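Local structure of nird-like protein (4CH7) at residues I56-S59 with R60-G63; K173-V176 with S177-G181; A245-E248 with V249-I253; Y263-T266 with T267-K270; E322-E325 with R326-K329. The protein catalyses the decarboxylation of siroheme to 12,18-didecarboxysiroheme, releasing two molecules of carbon dioxide, during heme d1 biosynthesis. All blocks are in the same frame, centred on the assembly; numbering follows the deposited sequence.

Contact 1 (I56-S59 with R60-G63); sequences IYDS and RLLG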
loop_
_atom_site.group_PDB
_atom_site.type_symbol
_atom_site.label_atom_id
_atom_site.label_comp_id
_atom_site.label_asym_id
_atom_site.label_seq_id
_atom_site.Cartn_x
_atom_site.Cartn_y
_atom_site.Cartn_z
ATOM N N ILE A 56 -11.038 -1.479 0.139
ATOM C CA ILE A 56 -9.704 -1.363 -0.437
ATOM C C ILE A 56 -9.829 -0.723 -1.815
ATOM O O ILE A 56 -10.457 -1.283 -2.716
ATOM C CB ILE A 56 -8.968 -2.727 -0.524
ATOM C CG1 ILE A 56 -8.416 -3.139 0.843
ATOM C CG2 ILE A 56 -7.811 -2.652 -1.504
ATOM C CD1 ILE A 56 -9.448 -3.678 1.804
ATOM N N TYR A 57 -9.249 0.464 -1.966
ATOM C CA TYR A 57 -9.316 1.193 -3.228
ATOM C C TYR A 57 -8.023 1.024 -4.017
ATOM O O TYR A 57 -6.945 0.934 -3.429
ATOM C CB TYR A 57 -9.587 2.679 -2.974
ATOM C CG TYR A 57 -10.994 2.976 -2.501
ATOM C CD1 TYR A 57 -12.036 3.092 -3.407
ATOM C CD2 TYR A 57 -11.278 3.145 -1.152
ATOM C CE1 TYR A 57 -13.322 3.362 -2.988
ATOM C CE2 TYR A 57 -12.565 3.416 -0.721
ATOM C CZ TYR A 57 -13.580 3.525 -1.646
ATOM O OH TYR A 57 -14.864 3.795 -1.230
ATOM N N ASP A 58 -8.131 0.971 -5.342
ATOM C CA ASP A 58 -6.946 0.878 -6.187
ATOM C C ASP A 58 -6.307 2.256 -6.331
ATOM O O ASP A 58 -6.934 3.186 -6.839
ATOM C CB ASP A 58 -7.300 0.300 -7.557
ATOM C CG ASP A 58 -6.085 0.113 -8.441
ATOM O OD1 ASP A 58 -5.627 1.107 -9.038
ATOM O OD2 ASP A 58 -5.597 -1.029 -8.547
ATOM N N SER A 59 -5.062 2.374 -5.879
ATOM C CA SER A 59 -4.347 3.650 -5.846
ATOM C C SER A 59 -4.364 4.412 -7.173
ATOM O O SER A 59 -4.774 5.572 -7.219
ATOM C CB SER A 59 -2.904 3.431 -5.383
ATOM O OG SER A 59 -2.172 4.641 -5.376
ATOM N N ARG A 60 -3.926 3.763 -8.247
ATOM C CA ARG A 60 -3.833 4.431 -9.544
ATOM C C ARG A 60 -5.195 4.689 -10.194
ATOM O O ARG A 60 -5.359 5.659 -10.937
ATOM C CB ARG A 60 -2.901 3.673 -10.499
ATOM C CG ARG A 60 -3.211 2.194 -10.675
ATOM C CD ARG A 60 -2.409 1.601 -11.826
ATOM N NE ARG A 60 -2.744 2.234 -13.097
ATOM C CZ ARG A 60 -3.706 1.812 -13.911
ATOM N NH1 ARG A 60 -4.431 0.749 -13.590
ATOM N NH2 ARG A 60 -3.944 2.452 -15.046
ATOM N N LEU A 61 -6.167 3.826 -9.916
ATOM C CA LEU A 61 -7.515 4.003 -10.455
ATOM C C LEU A 61 -8.235 5.165 -9.767
ATOM O O LEU A 61 -9.210 5.705 -10.295
ATOM C CB LEU A 61 -8.317 2.701 -10.361
ATOM C CG LEU A 61 -7.820 1.626 -11.330
ATOM C CD1 LEU A 61 -8.523 0.295 -11.137
ATOM C CD2 LEU A 61 -7.979 2.109 -12.758
ATOM N N LEU A 62 -7.738 5.547 -8.594
ATOM C CA LEU A 62 -8.194 6.759 -7.924
ATOM C C LEU A 62 -7.597 7.978 -8.618
ATOM O O LEU A 62 -8.112 9.091 -8.499
ATOM C CB LEU A 62 -7.788 6.756 -6.448
ATOM C CG LEU A 62 -8.464 5.744 -5.522
ATOM C CD1 LEU A 62 -7.877 5.794 -4.119
ATOM C CD2 LEU A 62 -9.958 5.986 -5.478
ATOM N N GLY A 63 -6.507 7.760 -9.347
ATOM C CA GLY A 63 -5.806 8.846 -10.004
ATOM C C GLY A 63 -4.526 9.194 -9.280
ATOM O O GLY A 63 -3.856 10.173 -9.615
#

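Contact 2 (K173-V176 with S177-G181); sequences KRIV and SITQG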
loop_
_atom_site.group_PDB
_atom_site.type_symbol
_atom_site.label_atom_id
_atom_site.label_comp_id
_atom_site.label_asym_id
_atom_site.label_seq_id
_atom_site.Cartn_x
_atom_site.Cartn_y
_atom_site.Cartn_z
ATOM N N LYS A 173 -14.747 11.410 -5.181
ATOM C CA LYS A 173 -13.668 11.744 -4.257
ATOM C C LYS A 173 -14.186 11.806 -2.824
ATOM O O LYS A 173 -13.564 11.264 -1.911
ATOM C CB LYS A 173 -13.027 13.080 -4.633
ATOM C CG LYS A 173 -12.138 13.034 -5.867
ATOM C CD LYS A 173 -11.379 14.344 -6.029
ATOM C CE LYS A 173 -10.529 14.348 -7.290
ATOM N NZ LYS A 173 -9.758 15.619 -7.437
ATOM N N ARG A 174 -15.325 12.471 -2.638
ATOM C CA ARG A 174 -15.968 12.555 -1.328
ATOM C C ARG A 174 -16.383 11.169 -0.837
ATOM O O ARG A 174 -16.216 10.843 0.338
ATOM C CB ARG A 174 -17.199 13.463 -1.384
ATOM C CG ARG A 174 -16.902 14.932 -1.637
ATOM C CD ARG A 174 -18.134 15.790 -1.366
ATOM N NE ARG A 174 -19.303 15.340 -2.118
ATOM C CZ ARG A 174 -19.646 15.803 -3.316
ATOM N NH1 ARG A 174 -18.911 16.733 -3.907
ATOM N NH2 ARG A 174 -20.727 15.339 -3.927
ATOM N N ILE A 175 -16.930 10.367 -1.747
ATOM C CA ILE A 175 -17.312 8.987 -1.448
ATOM C C ILE A 175 -16.117 8.199 -0.916
ATOM O O ILE A 175 -16.183 7.615 0.165
ATOM C CB ILE A 175 -17.891 8.277 -2.691
ATOM C CG1 ILE A 175 -19.288 8.807 -3.016
ATOM C CG2 ILE A 175 -17.949 6.775 -2.474
ATOM C CD1 ILE A 175 -19.908 8.181 -4.252
ATOM N N VAL A 176 -15.028 8.189 -1.683
ATOM C CA VAL A 176 -13.782 7.553 -1.258
ATOM C C VAL A 176 -13.285 8.148 0.059
ATOM O O VAL A 176 -12.871 7.418 0.961
ATOM C CB VAL A 176 -12.687 7.686 -2.334
ATOM C CG1 VAL A 176 -11.350 7.203 -1.803
ATOM C CG2 VAL A 176 -13.070 6.905 -3.579
ATOM N N SER A 177 -13.351 9.473 0.163
ATOM C CA SER A 177 -12.882 10.196 1.344
ATOM C C SER A 177 -13.505 9.707 2.653
ATOM O O SER A 177 -12.796 9.451 3.628
ATOM C CB SER A 177 -13.137 11.695 1.176
ATOM O OG SER A 177 -12.864 12.394 2.376
ATOM N N ILE A 178 -14.828 9.566 2.664
ATOM C CA ILE A 178 -15.547 9.227 3.890
ATOM C C ILE A 178 -15.738 7.723 4.117
ATOM O O ILE A 178 -16.056 7.301 5.229
ATOM C CB ILE A 178 -16.930 9.911 3.955
ATOM C CG1 ILE A 178 -17.944 9.176 3.076
ATOM C CG2 ILE A 178 -16.831 11.381 3.560
ATOM C CD1 ILE A 178 -19.374 9.360 3.531
ATOM N N THR A 179 -15.548 6.920 3.071
ATOM C CA THR A 179 -15.745 5.471 3.172
ATOM C C THR A 179 -14.454 4.691 3.429
ATOM O O THR A 179 -14.499 3.548 3.876
ATOM C CB THR A 179 -16.424 4.889 1.909
ATOM O OG1 THR A 179 -15.645 5.201 0.745
ATOM C CG2 THR A 179 -17.830 5.438 1.749
ATOM N N GLN A 180 -13.311 5.316 3.156
ATOM C CA GLN A 180 -12.014 4.636 3.210
ATOM C C GLN A 180 -11.623 4.100 4.591
ATOM O O GLN A 180 -10.800 3.188 4.691
ATOM C CB GLN A 180 -10.904 5.550 2.673
ATOM C CG GLN A 180 -10.739 6.862 3.441
ATOM C CD GLN A 180 -9.674 7.765 2.842
ATOM O OE1 GLN A 180 -8.639 7.296 2.372
ATOM N NE2 GLN A 180 -9.925 9.069 2.862
ATOM N N GLY A 181 -12.214 4.653 5.647
ATOM C CA GLY A 181 -11.851 4.277 7.005
ATOM C C GLY A 181 -12.472 2.983 7.493
ATOM O O GLY A 181 -12.850 2.130 6.691
#

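Contact 3 (A245-E248 with V249-I253); sequences AIEE and VGRYI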
loop_
_atom_site.group_PDB
_atom_site.type_symbol
_atom_site.label_atom_id
_atom_site.label_comp_id
_atom_site.label_asym_id
_atom_site.label_seq_id
_atom_site.Cartn_x
_atom_site.Cartn_y
_atom_site.Cartn_z
ATOM N N ALA A 245 11.470 -14.404 -17.905
ATOM C CA ALA A 245 11.741 -15.322 -16.807
ATOM C C ALA A 245 11.220 -14.793 -15.469
ATOM O O ALA A 245 11.094 -15.554 -14.512
ATOM C CB ALA A 245 13.237 -15.617 -16.718
ATOM N N ILE A 246 10.920 -13.494 -15.411
ATOM C CA ILE A 246 10.440 -12.856 -14.179
ATOM C C ILE A 246 9.185 -13.517 -13.602
ATOM O O ILE A 246 9.019 -13.580 -12.382
ATOM C CB ILE A 246 10.169 -11.339 -14.368
ATOM C CG1 ILE A 246 9.169 -11.091 -15.501
ATOM C CG2 ILE A 246 11.462 -10.583 -14.624
ATOM C CD1 ILE A 246 9.041 -9.636 -15.899
ATOM N N GLU A 247 8.307 -14.002 -14.476
ATOM C CA GLU A 247 7.120 -14.734 -14.044
ATOM C C GLU A 247 7.517 -15.980 -13.262
ATOM O O GLU A 247 7.183 -16.111 -12.085
ATOM C CB GLU A 247 6.246 -15.126 -15.241
ATOM C CG GLU A 247 5.159 -14.117 -15.594
ATOM C CD GLU A 247 4.168 -14.656 -16.611
ATOM O OE1 GLU A 247 4.227 -15.865 -16.924
ATOM O OE2 GLU A 247 3.328 -13.870 -17.095
ATOM N N GLU A 248 8.231 -16.886 -13.923
ATOM C CA GLU A 248 8.724 -18.106 -13.289
ATOM C C GLU A 248 9.539 -17.806 -12.032
ATOM O O GLU A 248 9.283 -18.377 -10.971
ATOM C CB GLU A 248 9.576 -18.916 -14.269
ATOM C CG GLU A 248 10.239 -20.131 -13.633
ATOM C CD GLU A 248 11.626 -20.399 -14.181
ATOM O OE1 GLU A 248 11.949 -19.887 -15.273
ATOM O OE2 GLU A 248 12.396 -21.123 -13.519
ATOM N N VAL A 249 10.516 -16.908 -12.163
ATOM C CA VAL A 249 11.371 -16.522 -11.042
ATOM C C VAL A 249 10.551 -15.981 -9.871
ATOM O O VAL A 249 10.763 -16.380 -8.724
ATOM C CB VAL A 249 12.431 -15.483 -11.462
ATOM C CG1 VAL A 249 13.186 -14.971 -10.249
ATOM C CG2 VAL A 249 13.404 -16.093 -12.456
ATOM N N GLY A 250 9.616 -15.082 -10.167
ATOM C CA GLY A 250 8.732 -14.533 -9.153
ATOM C C GLY A 250 7.966 -15.609 -8.407
ATOM O O GLY A 250 7.821 -15.541 -7.183
ATOM N N ARG A 251 7.489 -16.610 -9.144
ATOM C CA ARG A 251 6.753 -17.726 -8.554
ATOM C C ARG A 251 7.676 -18.649 -7.764
ATOM O O ARG A 251 7.298 -19.158 -6.708
ATOM C CB ARG A 251 6.013 -18.520 -9.634
ATOM C CG ARG A 251 5.048 -17.688 -10.462
ATOM C CD ARG A 251 4.232 -18.537 -11.423
ATOM N NE ARG A 251 3.536 -17.712 -12.408
ATOM C CZ ARG A 251 3.797 -17.721 -13.711
ATOM N NH1 ARG A 251 4.734 -18.522 -14.198
ATOM N NH2 ARG A 251 3.116 -16.933 -14.531
ATOM N N TYR A 252 8.880 -18.867 -8.284
ATOM C CA TYR A 252 9.878 -19.668 -7.584
ATOM C C TYR A 252 10.210 -19.055 -6.226
ATOM O O TYR A 252 10.189 -19.739 -5.204
ATOM C CB TYR A 252 11.151 -19.797 -8.426
ATOM C CG TYR A 252 12.232 -20.616 -7.759
ATOM C CD1 TYR A 252 12.133 -21.998 -7.686
ATOM C CD2 TYR A 252 13.352 -20.009 -7.205
ATOM C CE1 TYR A 252 13.114 -22.754 -7.077
ATOM C CE2 TYR A 252 14.342 -20.759 -6.594
ATOM C CZ TYR A 252 14.215 -22.131 -6.533
ATOM O OH TYR A 252 15.187 -22.895 -5.928
ATOM N N ILE A 253 10.510 -17.759 -6.237
ATOM C CA ILE A 253 10.819 -17.002 -5.028
ATOM C C ILE A 253 9.632 -16.973 -4.055
ATOM O O ILE A 253 9.810 -17.061 -2.838
ATOM C CB ILE A 253 11.265 -15.561 -5.388
ATOM C CG1 ILE A 253 12.570 -15.585 -6.186
ATOM C CG2 ILE A 253 11.441 -14.710 -4.146
ATOM C CD1 ILE A 253 13.061 -14.213 -6.611
#

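Contact 4 (Y263-T266 with T267-K270); sequences YQRT and TSEK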
loop_
_atom_site.group_PDB
_atom_site.type_symbol
_atom_site.label_atom_id
_atom_site.label_comp_id
_atom_site.label_asym_id
_atom_site.label_seq_id
_atom_site.Cartn_x
_atom_site.Cartn_y
_atom_site.Cartn_z
ATOM N N TYR A 263 7.434 -7.507 -6.276
ATOM C CA TYR A 263 7.067 -6.421 -7.170
ATOM C C TYR A 263 7.934 -6.491 -8.412
ATOM O O TYR A 263 9.017 -7.077 -8.386
ATOM C CB TYR A 263 7.278 -5.069 -6.489
ATOM C CG TYR A 263 6.600 -4.936 -5.146
ATOM C CD1 TYR A 263 7.233 -5.357 -3.985
ATOM C CD2 TYR A 263 5.333 -4.379 -5.036
ATOM C CE1 TYR A 263 6.622 -5.236 -2.755
ATOM C CE2 TYR A 263 4.715 -4.253 -3.807
ATOM C CZ TYR A 263 5.363 -4.684 -2.672
ATOM O OH TYR A 263 4.754 -4.563 -1.446
ATOM N N GLN A 264 7.459 -5.895 -9.500
ATOM C CA GLN A 264 8.272 -5.795 -10.700
ATOM C C GLN A 264 8.205 -4.392 -11.285
ATOM O O GLN A 264 7.240 -3.652 -11.068
ATOM C CB GLN A 264 7.850 -6.831 -11.741
ATOM C CG GLN A 264 6.445 -6.636 -12.292
ATOM C CD GLN A 264 6.210 -7.449 -13.547
ATOM O OE1 GLN A 264 7.143 -7.717 -14.301
ATOM N NE2 GLN A 264 4.964 -7.845 -13.779
ATOM N N ARG A 265 9.253 -4.032 -12.010
ATOM C CA ARG A 265 9.308 -2.759 -12.700
ATOM C C ARG A 265 10.127 -2.963 -13.955
ATOM O O ARG A 265 10.623 -4.062 -14.208
ATOM C CB ARG A 265 9.972 -1.701 -11.819
ATOM C CG ARG A 265 11.387 -2.063 -11.379
ATOM C CD ARG A 265 12.062 -0.908 -10.640
ATOM N NE ARG A 265 12.400 0.206 -11.524
ATOM C CZ ARG A 265 13.607 0.405 -12.049
ATOM N NH1 ARG A 265 14.599 -0.434 -11.786
ATOM N NH2 ARG A 265 13.825 1.441 -12.842
ATOM N N THR A 266 10.273 -1.908 -14.741
ATOM C CA THR A 266 11.164 -1.968 -15.882
ATOM C C THR A 266 12.594 -1.831 -15.387
ATOM O O THR A 266 12.822 -1.444 -14.242
ATOM C CB THR A 266 10.874 -0.843 -16.874
ATOM O OG1 THR A 266 11.583 -1.100 -18.089
ATOM C CG2 THR A 266 11.302 0.502 -16.307
ATOM N N THR A 267 13.556 -2.166 -16.239
ATOM C CA THR A 267 14.953 -1.892 -15.931
ATOM C C THR A 267 15.268 -0.469 -16.366
ATOM O O THR A 267 14.577 0.087 -17.220
ATOM C CB THR A 267 15.904 -2.862 -16.652
ATOM O OG1 THR A 267 15.783 -2.695 -18.070
ATOM C CG2 THR A 267 15.583 -4.300 -16.285
ATOM N N SER A 268 16.295 0.124 -15.767
ATOM C CA SER A 268 16.721 1.463 -16.151
ATOM C C SER A 268 18.211 1.624 -15.886
ATOM O O SER A 268 18.804 0.835 -15.147
ATOM C CB SER A 268 15.938 2.528 -15.380
ATOM O OG SER A 268 16.427 2.667 -14.057
ATOM N N GLU A 269 18.811 2.641 -16.495
ATOM C CA GLU A 269 20.225 2.927 -16.291
ATOM C C GLU A 269 20.507 3.254 -14.826
ATOM O O GLU A 269 21.526 2.841 -14.272
ATOM C CB GLU A 269 20.670 4.083 -17.190
ATOM C CG GLU A 269 20.649 3.757 -18.681
ATOM C CD GLU A 269 20.772 4.990 -19.559
ATOM O OE1 GLU A 269 20.702 6.117 -19.026
ATOM O OE2 GLU A 269 20.935 4.826 -20.786
ATOM N N LYS A 270 19.586 3.984 -14.203
ATOM C CA LYS A 270 19.733 4.393 -12.808
ATOM C C LYS A 270 19.545 3.250 -11.810
ATOM O O LYS A 270 20.050 3.312 -10.686
ATOM C CB LYS A 270 18.774 5.539 -12.484
ATOM C CG LYS A 270 19.186 6.869 -13.092
ATOM C CD LYS A 270 18.141 7.944 -12.844
ATOM C CE LYS A 270 18.614 9.284 -13.384
ATOM N NZ LYS A 270 17.590 10.349 -13.222
#

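Contact 5 (E322-E325 with R326-K329); sequences EEFE and RWFK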
loop_
_atom_site.group_PDB
_atom_site.type_symbol
_atom_site.label_atom_id
_atom_site.label_comp_id
_atom_site.label_asym_id
_atom_site.label_seq_id
_atom_site.Cartn_x
_atom_site.Cartn_y
_atom_site.Cartn_z
ATOM N N GLU A 322 -7.081 17.130 2.522
ATOM C CA GLU A 322 -6.555 18.419 2.090
ATOM C C GLU A 322 -5.128 18.630 2.575
ATOM O O GLU A 322 -4.461 19.586 2.176
ATOM C CB GLU A 322 -7.444 19.548 2.610
ATOM C CG GLU A 322 -8.886 19.464 2.149
ATOM C CD GLU A 322 -9.821 20.256 3.036
ATOM O OE1 GLU A 322 -9.428 20.579 4.176
ATOM O OE2 GLU A 322 -10.950 20.553 2.592
ATOM N N GLU A 323 -4.661 17.727 3.431
ATOM C CA GLU A 323 -3.385 17.910 4.117
ATOM C C GLU A 323 -2.136 17.733 3.243
ATOM O O GLU A 323 -1.071 18.236 3.595
ATOM C CB GLU A 323 -3.305 17.029 5.370
ATOM C CG GLU A 323 -3.364 15.537 5.106
ATOM C CD GLU A 323 -3.271 14.716 6.379
ATOM O OE1 GLU A 323 -2.961 15.296 7.444
ATOM O OE2 GLU A 323 -3.511 13.493 6.313
ATOM N N PHE A 324 -2.249 17.032 2.116
ATOM C CA PHE A 324 -1.106 16.917 1.211
ATOM C C PHE A 324 -0.838 18.244 0.522
ATOM O O PHE A 324 0.288 18.741 0.524
ATOM C CB PHE A 324 -1.311 15.833 0.149
ATOM C CG PHE A 324 -0.151 15.709 -0.810
ATOM C CD1 PHE A 324 0.923 14.880 -0.510
ATOM C CD2 PHE A 324 -0.121 16.434 -1.998
ATOM C CE1 PHE A 324 2.000 14.768 -1.379
ATOM C CE2 PHE A 324 0.954 16.331 -2.869
ATOM C CZ PHE A 324 2.015 15.495 -2.558
ATOM N N GLU A 325 -1.881 18.794 -0.093
ATOM C CA GLU A 325 -1.787 20.061 -0.804
ATOM C C GLU A 325 -1.245 21.148 0.115
ATOM O O GLU A 325 -0.323 21.877 -0.250
ATOM C CB GLU A 325 -3.159 20.459 -1.353
ATOM C CG GLU A 325 -3.189 21.810 -2.053
ATOM C CD GLU A 325 -4.574 22.180 -2.547
ATOM O OE1 GLU A 325 -5.209 21.347 -3.227
ATOM O OE2 GLU A 325 -5.030 23.303 -2.250
ATOM N N ARG A 326 -1.813 21.235 1.314
ATOM C CA ARG A 326 -1.363 22.193 2.316
ATOM C C ARG A 326 0.100 21.957 2.682
ATOM O O ARG A 326 0.871 22.907 2.833
ATOM C CB ARG A 326 -2.250 22.117 3.561
ATOM C CG ARG A 326 -1.789 22.999 4.705
ATOM C CD ARG A 326 -2.820 23.052 5.821
ATOM N NE ARG A 326 -3.334 21.730 6.167
ATOM C CZ ARG A 326 -2.679 20.838 6.904
ATOM N NH1 ARG A 326 -1.471 21.117 7.372
ATOM N NH2 ARG A 326 -3.228 19.664 7.171
ATOM N N TRP A 327 0.479 20.690 2.813
ATOM C CA TRP A 327 1.876 20.338 3.023
ATOM C C TRP A 327 2.714 20.751 1.822
ATOM O O TRP A 327 3.850 21.202 1.973
ATOM C CB TRP A 327 2.035 18.834 3.258
ATOM C CG TRP A 327 3.472 18.404 3.288
ATOM C CD1 TRP A 327 4.302 18.390 4.372
ATOM C CD2 TRP A 327 4.253 17.939 2.179
ATOM N NE1 TRP A 327 5.549 17.940 4.005
ATOM C CE2 TRP A 327 5.546 17.658 2.665
ATOM C CE3 TRP A 327 3.986 17.731 0.824
ATOM C CZ2 TRP A 327 6.565 17.180 1.840
ATOM C CZ3 TRP A 327 4.999 17.257 0.009
ATOM C CH2 TRP A 327 6.271 16.990 0.520
ATOM N N PHE A 328 2.148 20.588 0.630
ATOM C CA PHE A 328 2.862 20.879 -0.606
ATOM C C PHE A 328 3.151 22.370 -0.779
ATOM O O PHE A 328 4.263 22.747 -1.150
ATOM C CB PHE A 328 2.094 20.341 -1.814
ATOM C CG PHE A 328 2.867 20.411 -3.099
ATOM C CD1 PHE A 328 4.122 19.822 -3.198
ATOM C CD2 PHE A 328 2.341 21.056 -4.208
ATOM C CE1 PHE A 328 4.841 19.882 -4.378
ATOM C CE2 PHE A 328 3.055 21.120 -5.392
ATOM C CZ PHE A 328 4.308 20.532 -5.476
ATOM N N LYS A 329 2.145 23.204 -0.518
ATOM C CA LYS A 329 2.298 24.656 -0.587
ATOM C C LYS A 329 3.442 25.111 0.308
ATOM O O LYS A 329 4.254 25.952 -0.080
ATOM C CB LYS A 329 1.016 25.357 -0.135
ATOM C CG LYS A 329 -0.260 24.902 -0.825
ATOM C CD LYS A 329 -0.320 25.342 -2.275
ATOM C CE LYS A 329 -1.711 25.114 -2.853
ATOM N NZ LYS A 329 -2.750 25.896 -2.125
#

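Contact 1 (I56-S59 with R60-G63)
Asp58 folds its carboxylate over the turn that follows it and takes hold of Leu61. Its CG stands anti to the backbone N (chi1 -177°), and this lays the side chain alongside Arg60 and slants it across Leu61. Going outward, CB rests on Leu61 CB and CD1, with Asp58 CB 3.8 Å from Leu61 CD1. Asp58 CG then comes 3.6 Å from the same methyl, CD1 of Leu61. At the tip, Asp58 OD1 accepts the backbone N-H of Leu61 through its anti lone pair (2.9 Å, N-H...O 152°) and also meets Arg60 CG at 3.1 Å. Asp58 OD2 turns to a second partner, the guanidinium of Arg218 on strand 217-222, so that both oxygens are engaged and the carboxylate's rotation is fixed. The backbone carbonyl of the same residue, Asp58 O, receives Leu62 N at 3.0 Å. Leu62 also reaches back, crossing Tyr57 at about a right angle and setting its CD1 3.7 Å from Tyr57 CB. Gly63 closes the turn at a positive phi (105°) unfavourable for a side chain. The pattern resembles a helix start headed by aspartate, here where strand 53-57 passes toward strand 65-71 of the barrel.

Contact 2 (K173-V176 with S177-G181)
Thr179 gives two hydrogen bonds to one acceptor four residues back: its hydroxyl, OG1, lies a short 2.5 Å from Ile175 O, and its backbone N is 3.1 Å from Ile175 O. OG1 sits between the backbone N and the carbonyl carbon (chi1 57°), which swings it back along the helix; it approaches from above the carbonyl plane, while the N-H comes in nearer to that plane. OG1 also bonds Tyr57 OH, so a valine here would probably leave that phenol without its hydrogen-bond mate and Ile175 O with the backbone donor alone. Upstream, regular helical bonds run from Ser177 N to Lys173 O (2.7 Å) and from Ile178 N to Arg174 O (3.0 Å). The last, Gln180 N to Val176 O, is weak. Gln180, extended beyond CG, sets its amide beside the last turn: NE2 donates to Ser177 O at 3.0 Å, with the acceptor close to the amide plane, and OE1 takes the backbone N of Tyr319. The methyl CG2 of Ile178 is set against Arg174 O at 3.3 Å. In the second helix-turn-helix domain, Ile175 packs on helix 201-213, Ile178 and Thr179 face Tyr193 of helix 191-196, and Val176 meets the loop after strand 53-57.

Contact 3 (A245-E248 with V249-I253)
Glu247 and Arg251, one helical turn apart, lie side by side and point the same way, joined by a salt bridge from Glu247 OE1 to Arg251 NH2 (2.8 Å). As a hydrogen bond it is weak, bent to 141° at the hydrogen; the carboxylate and guanidinium planes stand 60° apart. The arginine chain is extended from CG to NE and runs back along the helix, its CG 3.1 Å from Glu247 O, and one face of the guanidinium lies over Glu247 CB, with Arg251 NH2 3.7 Å from that carbon. Glu248 sends its charge elsewhere: OE2 forms a salt bridge with Lys298, which also makes a cation-pi contact with the ring of Tyr252.

The backbone bonds begin at the N-cap, Ala245, whose carbonyl oxygen receives Val249 N at 2.8 Å in a nearly straight bond (171°). Gly250 N to Ile246 O follows at 2.7 Å, the donor lying above the carbonyl plane, then Arg251 N to Glu247 O and Tyr252 N to Glu248 O (2.8 Å). This is the opening of the first helix of a ferredoxin-like βαββαβ unit, the AsnC-like ligand-binding fold, in which helix 246-254 connects strand 233-239 to strand 259-264 and packs on the sheet.

Apolar contacts mark the inward side. Val249 CG2 approaches Ala245 CB at 4.3 Å and, with Ile253, bears on Leu275 of strand 275-281; Ile253 also reaches Val259 and Ile294. Tyr252 lies toward helix 284-297, touching Glu297, and meets Phe256 edge to face.

Contact 4 (Y263-T266 with T267-K270)
The guanidinium of Arg265 meets Ser268 at its edge: Arg265 NH2 donates to Ser268 OG at 3.1 Å, the hydroxyl oxygen only 7° out of the guanidinium plane and the bond fairly straight at 158°. Ser268 CB stands close to the same nitrogen, 3.5 Å from Arg265 NH2. The other terminal nitrogen, NH1, serves the far part of the loop, bonding the carbonyl oxygens of Phe271 and Tyr273, so that the flat group is held at both ends and its rotation is largely fixed. Ser268 OG has a second bond too, to the backbone N of Phe271. The arginine gets there by a bend: CG lies between the backbone N and the carbonyl carbon, and the chain turns at chi3 (-71°), sending the tip toward the loop while the side chain also touches Leu135 and Phe276 on the flanking strands. A leucine in its place would probably leave the carbonyls of Phe271 and Tyr273 and the hydroxyl of Ser268 without this shared donor, and the loop freer to move. Thr266 adds a weak link at the exposed surface, its OG1 3.3 Å from Thr267 O, and its CG2 lies 3.4 Å from Thr267 O. One arginine bonding two carbonyls and a hydroxyl of the same loop thus bridges the connection of a β-hairpin, here between antiparallel strands 259-264 and 275-281 of the AsnC-like domain.

Contact 5 (E322-E325 with R326-K329)
Glu322 contributes its carbonyl, accepting Arg326 N at 3.2 Å in an almost straight bond (170°). Glu323 follows, its carbonyl oxygen receiving Trp327 N from above the carbonyl plane. Arg326, bent at chi3, doubles back so that one guanidinium face lies over Glu323 O and NH2 comes 3.2 Å from Glu323 CB. The two charges stay apart, Glu323 OE1 being 4.4 Å from Arg326 NH2, beyond a salt bridge. Phe324 places its ring against Trp327: the indole CE3 lies over one face, toward the rim, 4.1 Å separate Phe324 CE1 from Trp327 CZ3, and the planes meet at 42°. Because CG of Phe324 is anti to the backbone N (chi1 179°), the ring travels along the helix toward Trp327 and Phe328, ending 4.3 Å from Phe328 CB at its CE2. Glu325 closes the segment, its extended chain running beside Lys329. There Glu325 OE2 and Lys329 NZ form a long, weak salt bridge of 3.5 Å, and the lysine's CG sits 3.1 Å from Glu325 O. With Phe324 and Trp327 touching Cys88, and Trp327 and Phe328 on helix 116-126, the N-terminal part of helix 323-335 has the two-sided character of an amphipathic helix: aromatics turned to the protein, charged residues mostly to solvent.

How the contacts relate
Contacts 1 and 2 form one patch, their centres 12 Å apart: Tyr57 OH lies 2.5 Å from Thr179 OG1, and Val176 CG2 packs 3.8 Å from Leu62 CD2. They thereby tie the second helix-turn-helix domain to the connection entering the barrel. Contact 5 lies nearby without touching, its nearest atoms about 7 Å from contact 2. Contacts 3 and 4 share the second AsnC-like domain and meet where Ile246 CD1 comes 3.1 Å from Gln264 OE1; their helix and strand are consecutive. Contact 3 is about 29 Å from contact 2 at the nearest atoms, across the chain's centre. The inferred active-site residue His93 is about 11 Å from Ser59, side chain to side chain.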